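Local structure of possible galactose mutarotase (Streptomyces platensis subsp. rosaceus, 4RNL) at residues Ala50-Arg53 with Asp54-Gly58; Leu261-Pro264 with Arg265-Arg268; Gln280-Thr283 with Ala284-Asp288. The protein is of unknown function but probably interconverts the alpha and beta anomers of galactose or a related sugar, as members of the aldose 1-epimerase family do. One frame throughout, in Å; residues are numbered along the deposited sequence.

Along the chain the contacts come in series: the hairpin turn of contact 1, then the turn of contact 2, then the loop of contact 3 after strand 278-282. Contacts 1 and 2 touch, their centres 11 Å apart, through Arg53 and Arg268, so the hairpin of strands 45-51 and 57-59 in the five-stranded sheet is tied to the turn between strands 256-262 and 268-274 of the nine-stranded sheet. Contact 3 belongs to the seven-stranded sheet, its centre 25 Å from that of contact 1 and 19 Å from that of contact 2. The first two therefore join sheets at the periphery, whereas the third lies deeper, near a glycerol probably from the crystallisation liquor.

Contact 1: residues Ala50-Arg53 with Asp54-Gly58; sequences APDR and DGMRG
Asp52 holds the hairpin turn together from within, turning its carboxylate back over the residues that follow. With CG set between its own backbone N and carbonyl carbon (chi1 65°), OD1 comes within 2.8 Å of Met56 N in a fairly straight bond (155° at the hydrogen) that reaches OD1 from above the carboxylate plane. The same oxygen takes a weak, more bent bond from Asp54 N, also 2.8 Å from Asp52 OD1. The other oxygen accepts a hydrogen bond from water 1, 2.6 Å from Asp52 OD2, and this water donates weakly to Asp54 OD2 at 3.4 Å, lying between two like-charged groups.

The backbone of Asp52 is equally well used. Its O accepts from Gly55 N at 2.8 Å, closing a type I turn, and its N gives to Met56 O at 2.9 Å. Met56, a selenomethionine in this crystal, thus has both backbone polar atoms bound to one aspartate; its O also meets the CA-H of Pro51. Gly55 has a positive phi, 90°, at which a CB would be jammed against the carbonyl O of Asp54.

Beyond the turn, Ala50 and Gly58 form a hydrogen-bonded antiparallel pair, with Ala50 N to Gly58 O at 3.2 Å. Pro51 faces Arg57 as the next, non-hydrogen-bonded pair, where the missing N-H costs this hairpin nothing.

The hairpin joins strand 45-51 to strand 57-59, one of the two outermost strands of its five-stranded sheet. Across that sheet Arg57 makes a salt bridge to Glu28 of strand 21-28, while Arg53 donates to Pro264 O and Arg343 O, and Ala50 O accepts from Arg268 NE, linking the hairpin to the turn between strands 256-262 and 268-274 and to the chain end just after strand 332-342.

Contact 2: residues Leu261-Pro264 with Arg265-Arg268; sequences LYDP and RSGR
Asp263 OD2 takes hydrogen bonds from Ser266 N and from a water, and lies close to the Ser266 hydroxyl as well. Ser266 N donates to it at 3.1 Å, from 65° out of the carboxylate plane. Ser266 OG lies 2.8 Å from Asp263 OD2, though its single proton could go to Leu187 O instead. Water 2 donates to Asp263 OD2 at 2.9 Å and accepts from Arg265 NH1, an indirect route between carboxylate and guanidinium. Asp263 OD1 is also met from above the plane, by Arg265 N at 3.2 Å, which makes an Asx turn. Placing CG opposite the backbone N (chi1 171°) lays the carboxylate beneath these amides.

The main chain closes round the same residue: Gly267 N donates to Asp263 O at 2.8 Å, and Asp263 N to Arg268 O at 3.1 Å, nearly straight at 174°. Ser266 OG also accepts from Arg268 N, an ST turn, and so takes one bond while offering its proton. Tyr262 lies alongside, its CE1 edge 3.5 Å from Gly267 O, with Pro264 N over one face of the ring near the rim.

Were Asp263 an alanine, the amides of Arg265 and Ser266 would probably lose their acceptor, and the route through water 2 to Arg265 would be broken.

A single buried carboxylate thus serves two backbone N-H groups and a water. Those donors, with Arg265 reached through the water, would be expected to share and stabilise its negative charge.

Contact 3: residues Gln280-Thr283 with Ala284-Asp288; sequences QLYT and ADHLD
A trans first torsion at Tyr282 (chi1 178°) sends the ring forward along the chain, while His286 keeps CG between its N and carbonyl carbon (chi1 74°), turning the imidazole back to meet it. Tyr282 OH and His286 ND1 join in a hydrogen bond of 2.7 Å, in which either may be the donor. The hydroxyl lies at the edge of the imidazole, near its plane. The two rings meet rim to rim, almost coplanar at 7°, their centroids 5.9 Å apart, so this is no stack.

Between these partners the chain passes across the tyrosine. Ala284 N sits 3.4 Å above the Tyr282 ring plane, over its centre, and Ala284 CA is 3.5 Å from Tyr282 CE2. On the neighbouring residue Thr283 OG1 donates to Asp285 OD2 at 2.6 Å, using the syn side of the carboxylate, and accepts from Tyr241 N. A type I turn from Ala284 to Leu287 brings His286 round.

The other imidazole nitrogen, His286 NE2, bonds Ser76 OG, and Tyr184 packs against both rings. The side chain of Tyr282 lies about 4 Å from a bound glycerol, probably from the crystallisation liquor, though such molecules often mark pockets. A flip of the imidazole would probably cost both its bonds, and the phenol is likely to be held in turn.

Contact 1: residues Ala50-Arg53 with Asp54-Gly58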
# COMPACT_ATOMS: atom_id res chain seq x y z
N ALA A 50 0.47 16.31 7.63
CA ALA A 50 1.87 16.71 7.72
C ALA A 50 1.99 18.19 7.39
O ALA A 50 1.20 18.72 6.60
CB ALA A 50 2.71 15.88 6.74
N PRO A 51 3.00 18.87 7.97
CA PRO A 51 3.14 20.31 7.72
C PRO A 51 3.74 20.64 6.35
O PRO A 51 4.56 19.87 5.83
CB PRO A 51 4.09 20.76 8.84
CG PRO A 51 4.92 19.56 9.13
CD PRO A 51 4.00 18.36 8.93
N ASP A 52 3.33 21.78 5.78
CA ASP A 52 3.96 22.30 4.57
C ASP A 52 5.18 23.14 4.98
O ASP A 52 5.52 23.20 6.17
CB ASP A 52 2.96 23.11 3.71
CG ASP A 52 2.45 24.39 4.40
OD1 ASP A 52 3.04 24.84 5.41
OD2 ASP A 52 1.46 24.97 3.89
N ARG A 53 5.83 23.79 4.01
CA ARG A 53 7.04 24.55 4.32
C ARG A 53 6.79 25.75 5.24
O ARG A 53 7.73 26.27 5.85
CB ARG A 53 7.76 25.00 3.04
CG ARG A 53 6.98 25.97 2.17
CD ARG A 53 7.89 26.65 1.14
NE ARG A 53 8.45 25.71 0.16
CZ ARG A 53 7.86 25.37 -0.98
NH1 ARG A 53 8.45 24.52 -1.82
NH2 ARG A 53 6.68 25.89 -1.29
N ASP A 54 5.54 26.20 5.35
CA ASP A 54 5.20 27.28 6.28
C ASP A 54 4.78 26.72 7.65
O ASP A 54 4.45 27.48 8.57
CB ASP A 54 4.08 28.16 5.72
CG ASP A 54 4.47 28.85 4.43
OD1 ASP A 54 5.67 29.15 4.25
OD2 ASP A 54 3.57 29.10 3.59
N GLY A 55 4.79 25.40 7.76
CA GLY A 55 4.45 24.74 9.01
C GLY A 55 2.98 24.41 9.15
O GLY A 55 2.55 23.96 10.21
N MSE A 56 2.21 24.62 8.09
CA MSE A 56 0.76 24.40 8.16
C MSE A 56 0.36 22.95 7.90
O MSE A 56 0.71 22.37 6.88
CB MSE A 56 0.02 25.32 7.19
CG MSE A 56 -1.50 25.16 7.25
SE MSE A 56 -2.32 25.77 8.92
CE MSE A 56 -4.17 25.25 8.59
N ARG A 57 -0.37 22.37 8.84
CA ARG A 57 -0.82 20.99 8.71
C ARG A 57 -1.85 20.83 7.58
O ARG A 57 -2.72 21.68 7.40
CB ARG A 57 -1.39 20.50 10.04
CG ARG A 57 -1.94 19.09 10.02
CD ARG A 57 -2.25 18.61 11.44
NE ARG A 57 -1.07 18.04 12.10
CZ ARG A 57 -1.10 17.35 13.24
NH1 ARG A 57 -2.25 17.14 13.87
NH2 ARG A 57 0.03 16.86 13.75
N GLY A 58 -1.75 19.74 6.82
CA GLY A 58 -2.73 19.46 5.78
C GLY A 58 -2.90 17.96 5.59
O GLY A 58 -1.95 17.20 5.80
O HOH W 1 0.64 27.44 4.27

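Contact 2: residues Leu261-Pro264 with Arg265-Arg268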
# COMPACT_ATOMS: atom_id res chain seq x y z
N LEU A 261 9.33 11.62 -3.25
CA LEU A 261 8.23 12.32 -3.91
C LEU A 261 8.19 13.73 -3.33
O LEU A 261 8.42 13.94 -2.13
CB LEU A 261 6.93 11.58 -3.60
CG LEU A 261 5.62 12.06 -4.23
CD1 LEU A 261 5.59 11.88 -5.74
CD2 LEU A 261 4.47 11.29 -3.58
N TYR A 262 7.92 14.71 -4.19
CA TYR A 262 7.97 16.11 -3.76
C TYR A 262 6.93 16.96 -4.46
O TYR A 262 6.76 16.87 -5.68
CB TYR A 262 9.38 16.67 -4.01
CG TYR A 262 9.52 18.15 -3.73
CD1 TYR A 262 9.34 18.66 -2.45
CD2 TYR A 262 9.86 19.04 -4.75
CE1 TYR A 262 9.47 20.02 -2.19
CE2 TYR A 262 9.99 20.41 -4.49
CZ TYR A 262 9.80 20.89 -3.21
OH TYR A 262 9.93 22.25 -2.95
N ASP A 263 6.24 17.80 -3.70
CA ASP A 263 5.34 18.81 -4.28
C ASP A 263 5.95 20.20 -4.18
O ASP A 263 6.01 20.77 -3.08
CB ASP A 263 3.98 18.82 -3.56
CG ASP A 263 3.10 19.98 -4.00
OD1 ASP A 263 3.13 20.33 -5.20
OD2 ASP A 263 2.39 20.57 -3.14
N PRO A 264 6.37 20.77 -5.32
CA PRO A 264 6.98 22.11 -5.28
C PRO A 264 6.08 23.19 -4.69
O PRO A 264 6.59 24.18 -4.16
CB PRO A 264 7.23 22.41 -6.76
CG PRO A 264 7.44 21.05 -7.38
CD PRO A 264 6.49 20.14 -6.65
N ARG A 265 4.76 23.03 -4.80
CA ARG A 265 3.86 24.10 -4.39
C ARG A 265 3.84 24.28 -2.87
O ARG A 265 3.98 25.40 -2.37
CB ARG A 265 2.43 23.84 -4.87
CG ARG A 265 2.21 23.90 -6.37
CD ARG A 265 0.75 24.19 -6.64
NE ARG A 265 0.38 24.15 -8.05
CZ ARG A 265 -0.21 23.12 -8.64
NH1 ARG A 265 -0.49 22.03 -7.93
NH2 ARG A 265 -0.53 23.17 -9.93
N SER A 266 3.63 23.18 -2.16
CA SER A 266 3.49 23.19 -0.70
C SER A 266 4.84 23.00 -0.05
O SER A 266 5.05 23.38 1.12
CB SER A 266 2.58 22.06 -0.25
OG SER A 266 3.21 20.80 -0.45
N GLY A 267 5.76 22.41 -0.80
CA GLY A 267 7.07 22.07 -0.26
C GLY A 267 7.14 20.76 0.51
O GLY A 267 8.20 20.43 1.03
N ARG A 268 6.03 20.02 0.58
CA ARG A 268 6.05 18.74 1.30
C ARG A 268 6.84 17.68 0.54
O ARG A 268 6.73 17.58 -0.69
CB ARG A 268 4.62 18.22 1.56
CG ARG A 268 3.83 19.10 2.53
CD ARG A 268 2.61 18.36 3.10
NE ARG A 268 1.76 19.25 3.89
CZ ARG A 268 0.88 20.10 3.37
NH1 ARG A 268 0.73 20.19 2.05
NH2 ARG A 268 0.16 20.88 4.16
O HOH W 2 0.16 21.15 -4.95

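Contact 3: residues Gln280-Thr283 with Ala284-Asp288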
# COMPACT_ATOMS: atom_id res chain seq x y z
N GLN A 280 4.97 -0.68 -6.93
CA GLN A 280 3.93 -0.39 -7.91
C GLN A 280 3.64 1.10 -7.87
O GLN A 280 3.34 1.65 -6.82
CB GLN A 280 2.65 -1.16 -7.57
CG GLN A 280 1.61 -1.16 -8.69
CD GLN A 280 1.92 -2.16 -9.78
OE1 GLN A 280 2.80 -3.02 -9.61
NE2 GLN A 280 1.22 -2.05 -10.90
N LEU A 281 3.75 1.76 -9.01
CA LEU A 281 3.38 3.17 -9.11
C LEU A 281 2.02 3.20 -9.79
O LEU A 281 1.88 2.70 -10.89
CB LEU A 281 4.41 3.92 -9.96
CG LEU A 281 4.06 5.37 -10.34
CD1 LEU A 281 3.82 6.19 -9.09
CD2 LEU A 281 5.18 5.98 -11.18
N TYR A 282 1.01 3.74 -9.12
CA TYR A 282 -0.32 3.80 -9.71
C TYR A 282 -0.87 5.20 -9.59
O TYR A 282 -0.94 5.76 -8.49
CB TYR A 282 -1.27 2.77 -9.07
CG TYR A 282 -2.67 2.86 -9.64
CD1 TYR A 282 -2.88 2.81 -11.02
CD2 TYR A 282 -3.77 3.01 -8.81
CE1 TYR A 282 -4.16 2.91 -11.55
CE2 TYR A 282 -5.06 3.10 -9.33
CZ TYR A 282 -5.24 3.05 -10.70
OH TYR A 282 -6.51 3.14 -11.21
N THR A 283 -1.26 5.78 -10.71
CA THR A 283 -1.67 7.18 -10.73
C THR A 283 -3.19 7.40 -10.67
O THR A 283 -3.66 8.45 -11.07
CB THR A 283 -1.09 7.92 -11.96
OG1 THR A 283 -1.38 7.18 -13.15
CG2 THR A 283 0.42 8.05 -11.82
N ALA A 284 -3.93 6.41 -10.19
CA ALA A 284 -5.36 6.59 -9.87
C ALA A 284 -6.20 7.03 -11.05
O ALA A 284 -7.07 7.91 -10.93
CB ALA A 284 -5.54 7.58 -8.69
N ASP A 285 -5.97 6.43 -12.21
CA ASP A 285 -6.69 6.88 -13.39
C ASP A 285 -8.14 6.43 -13.44
O ASP A 285 -8.92 6.94 -14.24
CB ASP A 285 -5.91 6.50 -14.65
CG ASP A 285 -4.50 7.02 -14.61
OD1 ASP A 285 -4.28 8.18 -15.02
OD2 ASP A 285 -3.62 6.28 -14.10
N HIS A 286 -8.53 5.50 -12.57
CA HIS A 286 -9.92 5.04 -12.55
C HIS A 286 -10.85 6.06 -11.91
O HIS A 286 -12.06 6.02 -12.11
CB HIS A 286 -10.02 3.71 -11.80
CG HIS A 286 -9.88 3.85 -10.32
ND1 HIS A 286 -8.65 3.94 -9.69
CD2 HIS A 286 -10.81 3.92 -9.34
CE1 HIS A 286 -8.84 4.06 -8.39
NE2 HIS A 286 -10.14 4.04 -8.15
N LEU A 287 -10.29 6.98 -11.14
CA LEU A 287 -11.10 8.01 -10.47
C LEU A 287 -11.79 8.93 -11.48
O LEU A 287 -11.18 9.37 -12.46
CB LEU A 287 -10.23 8.80 -9.48
CG LEU A 287 -9.71 7.93 -8.32
CD1 LEU A 287 -8.79 8.71 -7.39
CD2 LEU A 287 -10.86 7.34 -7.53
N ASP A 288 -13.07 9.22 -11.25
CA ASP A 288 -13.88 9.87 -12.27
C ASP A 288 -14.71 11.05 -11.78
O ASP A 288 -15.64 11.49 -12.46
CB ASP A 288 -14.76 8.83 -12.98
CG ASP A 288 -15.84 8.24 -12.08
OD1 ASP A 288 -15.88 8.57 -10.87
OD2 ASP A 288 -16.65 7.43 -12.58